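Local coordinates for endoglucanase (Clostridium thermocellum, PDB 2E4T), which hydrolyses internal beta-1,4-glucosidic bonds in cellulose, and probably in xyloglucan, through the family 44 catalytic module represented by this chain, at residues A[277-282]-A[352-357]; A[180-185]-A[229-234]; A[24-29]-A[385-390]; A[254-259]-A[340-345]; A[170-175]-A[223-228]. All blocks are in the same frame, centred on the assembly; numbering follows the deposited sequence. Where two conformers were deposited one is given.

Interaction 1 of 5, residues A[277-282]-A[352-357]; sequences LDVLDV and GTKLAI
V279 to V282 pair with K354 to I357 as neighbouring parallel strands of the TIM barrel, and alternation sends their side chains to two distinct environments. Into the barrel go V279, D281 and A356: V279 CG1, anti to its backbone N (chi1 -170°), lies 3.5 Å from A356 CB, while V279 CG2 faces K354 CB. K354 starts on this face, but in the conformer given its chain, extended beyond CG, leads away to a salt bridge with E226. Toward helices 257-272 and 338-349, L280 and L355 run side by side, pointing the same way, with L280 CD2 4.1 Å from L355 CD1. V282 and I357 repeat the theme at 3.7 Å between V282 CG2 and I357 CD1. Before the strand, T353 turns OG1 to Y350 O and brings CG2 near L280 N and D278 O, with T353 CG2 3.9 Å from L277 CD2. Four backbone hydrogen bonds make the ladder; in the third, A356 N lies 2.8 Å from L280 O, nearly along the C=O axis.

Interaction 2 of 5, residues A[180-185]-A[229-234]; sequences GYSIDN and GPALYG
The methyl group of A231 sits against the chain where strand 180-183 ends: A231 CB is 3.9 Å from D184 O, 4.0 Å from N185 CA and 4.1 Å from S182 OG. In the conformer given, I183 CD1 lies 4.5 Å from G229 CA, a loose approach. The two strand segments diverge here by 65°, and a water spans the gap, donating at 2.8 Å both to I183 O and to P230 O, whose residue follows a cis peptide bond. Around this first shell the chain holds its own shape. In the conformer given, S182 OG, anti to the backbone N (chi1 178°), donates at 2.8 Å to D184 O, which would help hold the carbonyl that meets A231. N185 N in turn bonds to D184 OD1 at 2.7 Å, on the anti side of the carboxylate, and the chain bends at I183 in an inverse gamma turn, closed by a weak bond from D184 N to S182 O. Further out, D184 is gripped by T49 and W190 at OD1 and by the backbone N atoms of A111 and A112 at OD2, whereas N185 OD1 accepts from R42 and H283. These are the fourth and fifth strands of a TIM barrel splaying at their C-terminal ends; N185-E186 resembles the Asn-Glu pair ending the fourth strand in clan GH-A hydrolases, consistent with a place at the substrate-binding mouth.

Interaction 3 of 5, residues A[24-29]-A[385-390]; sequences SPYIYG and GVYLAT
Closure of the TIM barrel brings S24, Y26 and G29 of the first strand region against Y387 and the last strand at A389 and T390, parallel to it. S24 and Y26 lie in a type I turn that leads into the pairing. S24 OG, anti to its backbone N (chi1 179°), donates to a lone pair of Y387 O at 2.6 Å. The Y26 and Y387 side chains point the same way but their rings form an offset edge-to-face pair, planes at 80° and centroids 5.6 Å apart: the edge of Y26 is turned to the face of Y387, with Y26 CD2 3.8 Å from Y387 CE1. Y387 OH goes on to E226 inside the barrel. Nearby, I27 CG2 presses to 3.1 Å from V386 O, a tight fit, while I27 CG1 lies over the centre of the Y28 ring. A389 N reaches Y26 O in a long bond of 3.2 Å; the pairing itself is carried by G29 N, which bonds to A389 O at 2.9 Å.

Interaction 4 of 5, residues A[254-259]-A[340-345]; sequences YRWFID and PNLLDS
A polar contact between the start of helix 257-272 and helix 338-349, in the outer layer of the fold, joins W256 and D259 to S345, with apolar packing beside it. S345 OG accepts from W256 NE1 at 3.0 Å, only 7° out of the indole plane, and donates its proton to the syn side of D259 OD1 at 2.6 Å. W256 NE1 also makes a weak bond to D259 OD1. W256 is the N-cap of helix 257-272, and I258 CG1 lies over the centre of its ring. In the TIM barrel this helix and helix 338-349 stand side by side, each preceding its strand. L342 crosses both hydrophobic partners at about a right angle: L342 CD2 is 3.8 Å from W256 CH2 and 3.9 Å from I258 CD1. At the exposed end R255 NH2 meets a lone pair of N341 OD1 at 2.9 Å, and R255 NH1 has a salt bridge to D334. A water accepts from R255 NH2 and donates to S345 OG and, in the conformer given, to D344 OD2.

Interaction 5 of 5, residues A[170-175]-A[223-228]; sequences GNASTP and PYAEIF
Y224 packs its side chain on N171, A172 and S173, at the barrel end where strand 226-232 begins, and can be followed outward from the backbone. Y224 CB lies 3.8 Å from S173 N and also touches A172 CB. With CG anti to the carbonyl carbon (chi1 -55°), the ring begins against S173: Y224 CG is 3.8 Å from S173 CB, which sits over one face toward the rim, 4.2 Å from the ring centroid and 25° off its normal, a CH-pi contact. Y224 CD1 lies beside the same S173 CB. Along the ring, Y224 CD2 meets N171 OD1 at 3.6 Å, and Y224 CE2 meets N171 ND2 at 3.8 Å, the amide plane tilted 36° to the ring. Back at the main chain, A172 CB lies 3.6 Å from Y224 O and also packs on A225. N171 OD1 is not left to the ring: it accepts from S173 OG at 2.7 Å and from S173 N at 2.8 Å, the latter bond making an Asx turn. The two segments thus adhere through dispersion and CH-pi packing, while the two bonds to N171 OD1 hold the amide carbonyl in place beside the ring, and D222 satisfies A172 N and Y224 N.

How the interactions relate
From the N terminus, the chain opens interaction 3 at residues 24-29 and closes it only at 385-390, so the other four contacts all lie within that long circuit, which shuts the barrel by joining first strand to last. Interactions 5 and 2 come next and cross: 170-175 and 180-185 open in turn, then 223-228 and 229-234, consecutive in the chain and sharing strand 226-232, close them. Interactions 4 and 1 follow and cross likewise, because each helix of the outer pair precedes a strand of the inner pair. Strand 226-232 links the two groups, bonded to 180-183 on one side and 279-284 on the other, while strands 354-360 and 388-391 pair between interactions 1 and 3.

Interaction 1 of 5, residues A[277-282]-A[352-357]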
# COMPACT_ATOMS: atom_id res chain seq x y z
N LEU A 277 -14.27 -9.87 5.05
CA LEU A 277 -13.23 -9.19 4.27
C LEU A 277 -13.47 -7.69 4.47
O LEU A 277 -14.53 -7.20 4.07
CB LEU A 277 -13.34 -9.50 2.79
CG LEU A 277 -12.33 -8.78 1.89
CD1 LEU A 277 -10.89 -9.24 2.16
CD2 LEU A 277 -12.70 -8.89 0.45
N ASP A 278 -12.49 -7.00 5.06
CA ASP A 278 -12.63 -5.55 5.23
C ASP A 278 -11.99 -4.77 4.09
O ASP A 278 -12.51 -3.69 3.71
CB ASP A 278 -12.05 -5.12 6.56
CG ASP A 278 -12.83 -5.72 7.70
OD1 ASP A 278 -13.91 -5.16 8.02
OD2 ASP A 278 -12.39 -6.77 8.24
N VAL A 279 -10.87 -5.27 3.58
CA VAL A 279 -10.06 -4.51 2.65
C VAL A 279 -9.55 -5.44 1.54
O VAL A 279 -8.85 -6.42 1.82
CB VAL A 279 -8.86 -3.83 3.34
CG1 VAL A 279 -8.20 -2.87 2.38
CG2 VAL A 279 -9.27 -3.12 4.63
N LEU A 280 -9.92 -5.13 0.30
CA LEU A 280 -9.34 -5.77 -0.88
C LEU A 280 -7.93 -5.21 -1.04
O LEU A 280 -7.75 -4.00 -1.13
CB LEU A 280 -10.20 -5.45 -2.11
CG LEU A 280 -9.70 -6.07 -3.40
CD1 LEU A 280 -9.89 -7.59 -3.39
CD2 LEU A 280 -10.45 -5.48 -4.60
N ASP A 281 -6.94 -6.12 -1.06
CA ASP A 281 -5.51 -5.76 -0.92
C ASP A 281 -4.76 -6.31 -2.10
O ASP A 281 -4.79 -7.55 -2.35
CB ASP A 281 -5.05 -6.49 0.40
CG ASP A 281 -3.59 -6.41 0.69
OD1 ASP A 281 -2.80 -6.14 -0.25
OD2 ASP A 281 -3.25 -6.59 1.89
N VAL A 282 -4.13 -5.43 -2.88
CA VAL A 282 -3.36 -5.86 -4.02
C VAL A 282 -1.99 -5.13 -4.02
O VAL A 282 -1.80 -4.08 -3.39
CB VAL A 282 -4.08 -5.60 -5.37
CG1 VAL A 282 -5.37 -6.40 -5.46
CG2 VAL A 282 -4.34 -4.08 -5.57
N GLY A 352 -18.95 -1.69 0.12
CA GLY A 352 -18.48 -1.34 1.44
C GLY A 352 -17.07 -1.87 1.76
O GLY A 352 -16.48 -1.48 2.76
N THR A 353 -16.56 -2.77 0.93
CA THR A 353 -15.18 -3.23 1.07
C THR A 353 -14.24 -2.08 0.70
O THR A 353 -14.50 -1.34 -0.26
CB THR A 353 -14.96 -4.45 0.17
OG1 THR A 353 -15.95 -5.44 0.51
CG2 THR A 353 -13.58 -5.06 0.32
N LYS A 354 -13.16 -1.94 1.48
CA LYS A 354 -12.19 -0.91 1.23
C LYS A 354 -11.11 -1.43 0.24
O LYS A 354 -11.11 -2.64 -0.08
CB LYS A 354 -11.52 -0.50 2.58
CG LYS A 354 -12.52 0.07 3.57
CD LYS A 354 -12.02 0.14 5.01
CE LYS A 354 -13.01 0.69 5.97
NZ LYS A 354 -12.48 1.12 7.25
N LEU A 355 -10.24 -0.54 -0.22
CA LEU A 355 -9.20 -0.91 -1.19
C LEU A 355 -7.83 -0.47 -0.66
O LEU A 355 -7.68 0.69 -0.25
CB LEU A 355 -9.50 -0.25 -2.55
CG LEU A 355 -8.47 -0.50 -3.65
CD1 LEU A 355 -8.37 -1.99 -4.00
CD2 LEU A 355 -8.85 0.27 -4.90
N ALA A 356 -6.85 -1.39 -0.70
CA ALA A 356 -5.50 -1.03 -0.28
C ALA A 356 -4.50 -1.50 -1.34
O ALA A 356 -4.65 -2.58 -1.92
CB ALA A 356 -5.15 -1.66 1.07
N ILE A 357 -3.45 -0.69 -1.51
CA ILE A 357 -2.32 -1.00 -2.40
C ILE A 357 -1.13 -1.20 -1.46
O ILE A 357 -0.48 -0.24 -1.05
CB ILE A 357 -2.06 0.10 -3.44
CG1 ILE A 357 -3.36 0.56 -4.13
CG2 ILE A 357 -1.02 -0.40 -4.40
CD1 ILE A 357 -4.14 -0.49 -4.88
O HOH W 1 -14.89 -2.63 4.81

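Interaction 2 of 5, residues A[180-185]-A[229-234]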
# COMPACT_ATOMS: atom_id res chain seq x y z
N GLY A 180 -5.01 -3.93 11.63
CA GLY A 180 -5.29 -4.81 10.52
C GLY A 180 -4.38 -6.01 10.47
O GLY A 180 -3.24 -5.96 10.94
N TYR A 181 -4.93 -7.08 9.86
CA TYR A 181 -4.18 -8.29 9.60
C TYR A 181 -4.38 -8.68 8.17
O TYR A 181 -5.48 -8.59 7.61
CB TYR A 181 -4.65 -9.45 10.50
CG TYR A 181 -4.41 -9.17 11.97
CD1 TYR A 181 -3.16 -9.35 12.53
CD2 TYR A 181 -5.43 -8.65 12.77
CE1 TYR A 181 -2.91 -9.06 13.89
CE2 TYR A 181 -5.20 -8.32 14.09
CZ TYR A 181 -3.93 -8.50 14.66
OH TYR A 181 -3.64 -8.21 15.97
N SER A 182 -3.28 -9.17 7.54
CA SER A 182 -3.33 -9.66 6.17
C SER A 182 -3.36 -11.18 6.13
O SER A 182 -2.69 -11.85 6.93
CB SER A 182 -2.07 -9.17 5.43
OG SER A 182 -1.96 -9.61 4.09
N ILE A 183 -4.11 -11.70 5.14
CA ILE A 183 -4.14 -13.14 4.87
C ILE A 183 -2.86 -13.47 4.03
O ILE A 183 -2.89 -13.58 2.81
CB ILE A 183 -5.42 -13.53 4.15
CG1 ILE A 183 -6.66 -13.10 4.95
CG2 ILE A 183 -5.46 -15.07 4.03
CD1 ILE A 183 -7.91 -13.06 4.21
N ASP A 184 -1.74 -13.58 4.74
CA ASP A 184 -0.48 -13.96 4.07
C ASP A 184 -0.10 -12.92 3.00
O ASP A 184 -0.40 -11.72 3.15
CB ASP A 184 -0.56 -15.43 3.59
CG ASP A 184 0.75 -16.17 3.56
OD1 ASP A 184 1.58 -15.83 2.68
OD2 ASP A 184 0.95 -17.09 4.40
N ASN A 185 0.61 -13.40 1.99
CA ASN A 185 1.26 -12.53 1.02
C ASN A 185 1.33 -13.31 -0.30
O ASN A 185 1.83 -14.42 -0.34
CB ASN A 185 2.72 -12.26 1.48
CG ASN A 185 3.42 -11.30 0.53
OD1 ASN A 185 3.01 -10.10 0.42
ND2 ASN A 185 4.41 -11.79 -0.20
N GLY A 229 -7.08 -8.88 2.19
CA GLY A 229 -6.65 -9.93 1.30
C GLY A 229 -7.09 -9.59 -0.11
O GLY A 229 -7.92 -8.69 -0.31
N PRO A 230 -6.52 -10.29 -1.11
CA PRO A 230 -5.61 -11.42 -0.98
C PRO A 230 -4.12 -11.11 -1.07
O PRO A 230 -3.32 -12.04 -1.11
CB PRO A 230 -6.06 -12.41 -2.12
CG PRO A 230 -7.07 -11.63 -2.97
CD PRO A 230 -6.98 -10.15 -2.51
N ALA A 231 -3.76 -9.81 -1.12
CA ALA A 231 -2.33 -9.42 -1.23
C ALA A 231 -1.75 -9.98 -2.54
O ALA A 231 -0.63 -10.51 -2.59
CB ALA A 231 -1.51 -9.81 -0.02
N LEU A 232 -2.52 -9.82 -3.62
CA LEU A 232 -2.13 -10.37 -4.93
C LEU A 232 -0.93 -9.65 -5.51
O LEU A 232 -0.81 -8.40 -5.43
CB LEU A 232 -3.32 -10.28 -5.90
CG LEU A 232 -4.56 -11.05 -5.49
CD1 LEU A 232 -5.66 -10.80 -6.52
CD2 LEU A 232 -4.29 -12.55 -5.34
N TYR A 233 -0.05 -10.40 -6.18
CA TYR A 233 1.23 -9.83 -6.54
C TYR A 233 1.15 -8.81 -7.70
O TYR A 233 2.02 -7.93 -7.83
CB TYR A 233 2.27 -10.92 -6.91
CG TYR A 233 2.19 -11.42 -8.34
CD1 TYR A 233 2.95 -10.81 -9.33
CD2 TYR A 233 1.39 -12.48 -8.67
CE1 TYR A 233 2.91 -11.25 -10.67
CE2 TYR A 233 1.32 -12.92 -10.00
CZ TYR A 233 2.09 -12.31 -10.97
OH TYR A 233 2.09 -12.71 -12.29
N GLY A 234 0.17 -8.98 -8.57
CA GLY A 234 0.14 -8.19 -9.80
C GLY A 234 -0.99 -8.68 -10.68
O GLY A 234 -1.75 -9.60 -10.32
O HOH W 2 -4.33 -14.09 0.52

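Interaction 3 of 5, residues A[24-29]-A[385-390]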
# COMPACT_ATOMS: atom_id res chain seq x y z
N SER A 24 -8.52 9.01 3.13
CA SER A 24 -8.16 8.13 4.24
C SER A 24 -6.76 8.47 4.75
O SER A 24 -5.83 8.61 3.96
CB SER A 24 -8.16 6.67 3.76
OG SER A 24 -7.79 5.89 4.88
N PRO A 25 -6.58 8.53 6.06
CA PRO A 25 -5.28 8.95 6.60
C PRO A 25 -4.16 7.97 6.32
O PRO A 25 -2.99 8.34 6.49
CB PRO A 25 -5.53 9.08 8.12
CG PRO A 25 -7.02 9.41 8.26
CD PRO A 25 -7.65 8.58 7.10
N TYR A 26 -4.50 6.72 5.97
CA TYR A 26 -3.55 5.61 5.97
C TYR A 26 -2.94 5.34 4.60
O TYR A 26 -2.23 4.34 4.42
CB TYR A 26 -4.24 4.32 6.48
CG TYR A 26 -5.04 4.57 7.73
CD1 TYR A 26 -4.44 5.16 8.88
CD2 TYR A 26 -6.39 4.21 7.79
CE1 TYR A 26 -5.20 5.39 10.02
CE2 TYR A 26 -7.15 4.44 8.93
CZ TYR A 26 -6.56 5.02 10.05
OH TYR A 26 -7.32 5.24 11.17
N ILE A 27 -3.14 6.27 3.62
CA ILE A 27 -2.58 6.08 2.31
C ILE A 27 -1.09 6.39 2.22
O ILE A 27 -0.45 6.06 1.21
CB ILE A 27 -3.35 6.87 1.23
CG1 ILE A 27 -3.34 8.36 1.52
CG2 ILE A 27 -4.78 6.29 1.10
CD1 ILE A 27 -3.87 9.18 0.37
N TYR A 28 -0.53 7.03 3.26
CA TYR A 28 0.85 7.52 3.23
C TYR A 28 1.78 6.60 4.00
O TYR A 28 2.63 7.04 4.79
CB TYR A 28 0.91 8.95 3.81
CG TYR A 28 -0.14 9.88 3.23
CD1 TYR A 28 -0.06 10.36 1.92
CD2 TYR A 28 -1.20 10.33 4.01
CE1 TYR A 28 -1.00 11.23 1.41
CE2 TYR A 28 -2.16 11.20 3.50
CZ TYR A 28 -2.06 11.67 2.20
OH TYR A 28 -2.99 12.54 1.65
N GLY A 29 1.63 5.27 3.77
CA GLY A 29 2.38 4.31 4.56
C GLY A 29 3.61 3.73 3.84
O GLY A 29 3.88 3.99 2.65
N GLY A 385 -10.16 7.43 -3.36
CA GLY A 385 -10.75 6.67 -2.26
C GLY A 385 -10.02 5.43 -1.83
O GLY A 385 -10.64 4.59 -1.14
N VAL A 386 -8.72 5.31 -2.12
CA VAL A 386 -7.95 4.22 -1.55
C VAL A 386 -7.87 4.40 -0.04
O VAL A 386 -7.75 5.51 0.47
CB VAL A 386 -6.54 4.18 -2.21
CG1 VAL A 386 -5.61 3.24 -1.54
CG2 VAL A 386 -6.69 3.86 -3.69
N TYR A 387 -7.97 3.26 0.69
CA TYR A 387 -8.00 3.29 2.15
C TYR A 387 -6.61 3.27 2.80
O TYR A 387 -6.36 3.95 3.81
CB TYR A 387 -8.78 2.06 2.62
CG TYR A 387 -8.84 1.88 4.10
CD1 TYR A 387 -9.48 2.83 4.92
CD2 TYR A 387 -8.29 0.75 4.70
CE1 TYR A 387 -9.54 2.64 6.30
CE2 TYR A 387 -8.40 0.55 6.09
CZ TYR A 387 -9.05 1.49 6.87
OH TYR A 387 -9.19 1.34 8.23
N LEU A 388 -5.71 2.45 2.26
CA LEU A 388 -4.39 2.27 2.87
C LEU A 388 -3.44 1.99 1.71
O LEU A 388 -3.80 1.30 0.75
CB LEU A 388 -4.41 1.13 3.91
CG LEU A 388 -3.08 0.81 4.59
CD1 LEU A 388 -3.31 0.35 6.02
CD2 LEU A 388 -2.28 -0.26 3.84
N ALA A 389 -2.19 2.49 1.83
CA ALA A 389 -1.17 2.14 0.85
C ALA A 389 0.16 2.17 1.56
O ALA A 389 0.40 2.99 2.45
CB ALA A 389 -1.22 3.08 -0.36
N THR A 390 1.04 1.26 1.11
CA THR A 390 2.36 1.12 1.70
C THR A 390 3.40 0.89 0.60
O THR A 390 3.41 -0.17 -0.06
CB THR A 390 2.38 -0.01 2.81
OG1 THR A 390 1.66 -1.15 2.38
CG2 THR A 390 1.73 0.46 4.08
O HOH W 3 -8.73 8.11 0.39

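Interaction 4 of 5, residues A[254-259]-A[340-345]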
# COMPACT_ATOMS: atom_id res chain seq x y z
N TYR A 254 -17.40 -15.15 -14.17
CA TYR A 254 -16.68 -14.04 -13.55
C TYR A 254 -15.71 -13.43 -14.55
O TYR A 254 -14.93 -14.14 -15.20
CB TYR A 254 -15.90 -14.52 -12.33
CG TYR A 254 -16.79 -14.95 -11.19
CD1 TYR A 254 -17.39 -14.01 -10.35
CD2 TYR A 254 -17.03 -16.28 -10.93
CE1 TYR A 254 -18.15 -14.39 -9.26
CE2 TYR A 254 -17.82 -16.70 -9.88
CZ TYR A 254 -18.35 -15.77 -9.03
OH TYR A 254 -19.11 -16.20 -7.99
N ARG A 255 -15.70 -12.10 -14.60
CA ARG A 255 -14.87 -11.38 -15.52
C ARG A 255 -13.37 -11.54 -15.16
O ARG A 255 -12.50 -11.46 -16.05
CB ARG A 255 -15.28 -9.87 -15.52
CG ARG A 255 -14.77 -9.07 -16.71
CD ARG A 255 -15.41 -7.71 -16.74
NE ARG A 255 -14.86 -6.77 -15.73
CZ ARG A 255 -14.02 -5.77 -15.93
NH1 ARG A 255 -13.47 -5.56 -17.13
NH2 ARG A 255 -13.76 -4.94 -14.93
N TRP A 256 -13.08 -11.63 -13.86
CA TRP A 256 -11.72 -11.80 -13.35
C TRP A 256 -11.80 -12.35 -11.94
O TRP A 256 -12.88 -12.30 -11.28
CB TRP A 256 -10.85 -10.55 -13.43
CG TRP A 256 -11.30 -9.29 -12.77
CD1 TRP A 256 -12.57 -8.93 -12.32
CD2 TRP A 256 -10.48 -8.13 -12.57
NE1 TRP A 256 -12.56 -7.62 -11.87
CE2 TRP A 256 -11.29 -7.12 -12.01
CE3 TRP A 256 -9.13 -7.86 -12.83
CZ2 TRP A 256 -10.80 -5.85 -11.72
CZ3 TRP A 256 -8.64 -6.61 -12.56
CH2 TRP A 256 -9.47 -5.62 -12.00
N PHE A 257 -10.67 -12.84 -11.45
CA PHE A 257 -10.56 -13.40 -10.11
C PHE A 257 -10.95 -12.38 -9.05
O PHE A 257 -11.57 -12.78 -8.03
CB PHE A 257 -9.17 -13.99 -9.85
CG PHE A 257 -9.04 -14.50 -8.46
CD1 PHE A 257 -9.59 -15.71 -8.09
CD2 PHE A 257 -8.39 -13.72 -7.50
CE1 PHE A 257 -9.55 -16.14 -6.76
CE2 PHE A 257 -8.34 -14.14 -6.17
CZ PHE A 257 -8.92 -15.36 -5.79
N ILE A 258 -10.66 -11.09 -9.24
CA ILE A 258 -11.11 -10.10 -8.24
C ILE A 258 -12.58 -10.24 -7.94
O ILE A 258 -13.01 -10.19 -6.77
CB ILE A 258 -10.84 -8.68 -8.82
CG1 ILE A 258 -9.33 -8.41 -9.01
CG2 ILE A 258 -11.51 -7.61 -7.97
CD1 ILE A 258 -8.52 -8.38 -7.73
N ASP A 259 -13.42 -10.41 -8.99
CA ASP A 259 -14.88 -10.52 -8.75
C ASP A 259 -15.24 -11.78 -8.00
O ASP A 259 -16.13 -11.77 -7.13
CB ASP A 259 -15.61 -10.52 -10.10
CG ASP A 259 -15.58 -9.16 -10.79
OD1 ASP A 259 -15.30 -8.15 -10.13
OD2 ASP A 259 -15.92 -9.15 -12.02
N PRO A 340 -10.50 2.50 -10.86
CA PRO A 340 -11.96 2.43 -11.07
C PRO A 340 -12.44 1.02 -11.36
O PRO A 340 -13.56 0.67 -10.96
CB PRO A 340 -12.17 3.43 -12.27
CG PRO A 340 -11.05 4.43 -12.09
CD PRO A 340 -9.86 3.54 -11.71
N ASN A 341 -11.64 0.20 -12.05
CA ASN A 341 -12.05 -1.19 -12.27
C ASN A 341 -12.15 -1.96 -10.95
O ASN A 341 -13.11 -2.73 -10.74
CB ASN A 341 -11.18 -1.88 -13.31
CG ASN A 341 -11.69 -1.61 -14.70
OD1 ASN A 341 -12.50 -2.39 -15.22
ND2 ASN A 341 -11.31 -0.51 -15.31
N LEU A 342 -11.14 -1.80 -10.07
CA LEU A 342 -11.20 -2.49 -8.77
C LEU A 342 -12.41 -1.98 -7.96
O LEU A 342 -13.13 -2.76 -7.32
CB LEU A 342 -9.89 -2.28 -8.01
CG LEU A 342 -8.69 -2.98 -8.64
CD1 LEU A 342 -7.38 -2.46 -8.02
CD2 LEU A 342 -8.79 -4.52 -8.46
N LEU A 343 -12.59 -0.64 -7.94
CA LEU A 343 -13.67 -0.06 -7.15
C LEU A 343 -15.07 -0.47 -7.72
O LEU A 343 -16.00 -0.69 -6.94
CB LEU A 343 -13.54 1.45 -7.09
CG LEU A 343 -12.32 1.91 -6.28
CD1 LEU A 343 -12.03 3.37 -6.58
CD2 LEU A 343 -12.51 1.69 -4.78
N ASP A 344 -15.17 -0.56 -9.04
CA ASP A 344 -16.42 -1.01 -9.68
C ASP A 344 -16.71 -2.45 -9.31
O ASP A 344 -17.86 -2.84 -9.05
CB ASP A 344 -16.32 -0.85 -11.18
CG ASP A 344 -17.46 -1.46 -11.99
OD1 ASP A 344 -18.48 -0.81 -12.01
OD2 ASP A 344 -17.35 -2.55 -12.62
N SER A 345 -15.67 -3.30 -9.25
CA SER A 345 -15.86 -4.66 -8.79
C SER A 345 -16.34 -4.73 -7.36
O SER A 345 -17.24 -5.53 -7.03
CB SER A 345 -14.56 -5.45 -8.99
OG SER A 345 -14.36 -5.74 -10.35
O HOH W 4 -15.30 -4.36 -12.55

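Interaction 5 of 5, residues A[170-175]-A[223-228]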
# COMPACT_ATOMS: atom_id res chain seq x y z
N GLY A 170 -4.09 -4.05 23.47
CA GLY A 170 -5.49 -3.74 23.32
C GLY A 170 -6.00 -4.19 21.93
O GLY A 170 -5.20 -4.40 21.01
N ASN A 171 -7.31 -4.25 21.77
CA ASN A 171 -7.88 -4.60 20.50
C ASN A 171 -7.78 -3.43 19.50
O ASN A 171 -7.38 -2.30 19.84
CB ASN A 171 -9.28 -5.17 20.67
CG ASN A 171 -10.32 -4.11 21.07
OD1 ASN A 171 -10.36 -3.04 20.52
ND2 ASN A 171 -11.09 -4.37 22.13
N ALA A 172 -8.19 -3.72 18.26
CA ALA A 172 -8.04 -2.75 17.17
C ALA A 172 -8.83 -1.47 17.37
O ALA A 172 -8.56 -0.49 16.66
CB ALA A 172 -8.45 -3.39 15.87
N SER A 173 -9.82 -1.46 18.27
CA SER A 173 -10.59 -0.24 18.53
C SER A 173 -9.92 0.69 19.53
O SER A 173 -10.43 1.78 19.74
CB SER A 173 -11.98 -0.55 19.01
OG SER A 173 -12.02 -0.95 20.39
N THR A 174 -8.81 0.26 20.13
CA THR A 174 -8.13 1.02 21.16
C THR A 174 -6.97 1.81 20.57
O THR A 174 -6.50 1.49 19.46
CB THR A 174 -7.63 0.11 22.29
OG1 THR A 174 -6.51 -0.66 21.84
CG2 THR A 174 -8.74 -0.80 22.83
N PRO A 175 -6.44 2.81 21.30
CA PRO A 175 -5.46 3.67 20.71
C PRO A 175 -4.17 2.99 20.24
O PRO A 175 -3.56 3.48 19.30
CB PRO A 175 -5.20 4.72 21.82
CG PRO A 175 -6.54 4.84 22.52
CD PRO A 175 -7.00 3.37 22.54
N PRO A 223 -12.90 -8.57 17.34
CA PRO A 223 -13.98 -8.28 16.41
C PRO A 223 -13.78 -6.99 15.65
O PRO A 223 -14.54 -6.74 14.68
CB PRO A 223 -15.23 -8.19 17.32
CG PRO A 223 -14.83 -8.80 18.63
CD PRO A 223 -13.36 -8.70 18.74
N TYR A 224 -12.87 -6.13 16.11
CA TYR A 224 -12.68 -4.81 15.51
C TYR A 224 -11.55 -4.82 14.50
O TYR A 224 -11.35 -3.80 13.79
CB TYR A 224 -12.34 -3.78 16.62
CG TYR A 224 -13.42 -3.80 17.67
CD1 TYR A 224 -14.65 -3.23 17.46
CD2 TYR A 224 -13.22 -4.47 18.87
CE1 TYR A 224 -15.66 -3.33 18.46
CE2 TYR A 224 -14.19 -4.57 19.88
CZ TYR A 224 -15.41 -4.03 19.64
OH TYR A 224 -16.40 -4.10 20.60
N ALA A 225 -10.78 -5.90 14.41
CA ALA A 225 -9.63 -5.92 13.50
C ALA A 225 -10.11 -6.02 12.05
O ALA A 225 -11.09 -6.73 11.77
CB ALA A 225 -8.73 -7.10 13.86
N GLU A 226 -9.38 -5.36 11.16
CA GLU A 226 -9.71 -5.40 9.73
C GLU A 226 -8.90 -6.49 9.05
O GLU A 226 -7.67 -6.56 9.26
CB GLU A 226 -9.42 -4.04 9.11
CG GLU A 226 -10.46 -3.04 9.54
CD GLU A 226 -10.25 -1.64 8.98
OE1 GLU A 226 -9.10 -1.15 8.93
OE2 GLU A 226 -11.24 -1.02 8.58
N ILE A 227 -9.58 -7.28 8.23
CA ILE A 227 -8.92 -8.33 7.45
C ILE A 227 -8.72 -7.85 6.02
O ILE A 227 -9.64 -7.38 5.33
CB ILE A 227 -9.81 -9.62 7.49
CG1 ILE A 227 -9.76 -10.24 8.87
CG2 ILE A 227 -9.38 -10.59 6.38
CD1 ILE A 227 -8.38 -10.97 9.17
N PHE A 228 -7.45 -7.99 5.58
CA PHE A 228 -6.98 -7.60 4.26
C PHE A 228 -6.65 -8.86 3.45
O PHE A 228 -5.97 -9.77 3.96
CB PHE A 228 -5.63 -6.82 4.39
CG PHE A 228 -5.73 -5.43 4.95
CD1 PHE A 228 -6.23 -5.18 6.22
CD2 PHE A 228 -5.27 -4.35 4.19
CE1 PHE A 228 -6.26 -3.89 6.74
CE2 PHE A 228 -5.28 -3.06 4.72
CZ PHE A 228 -5.80 -2.83 6.00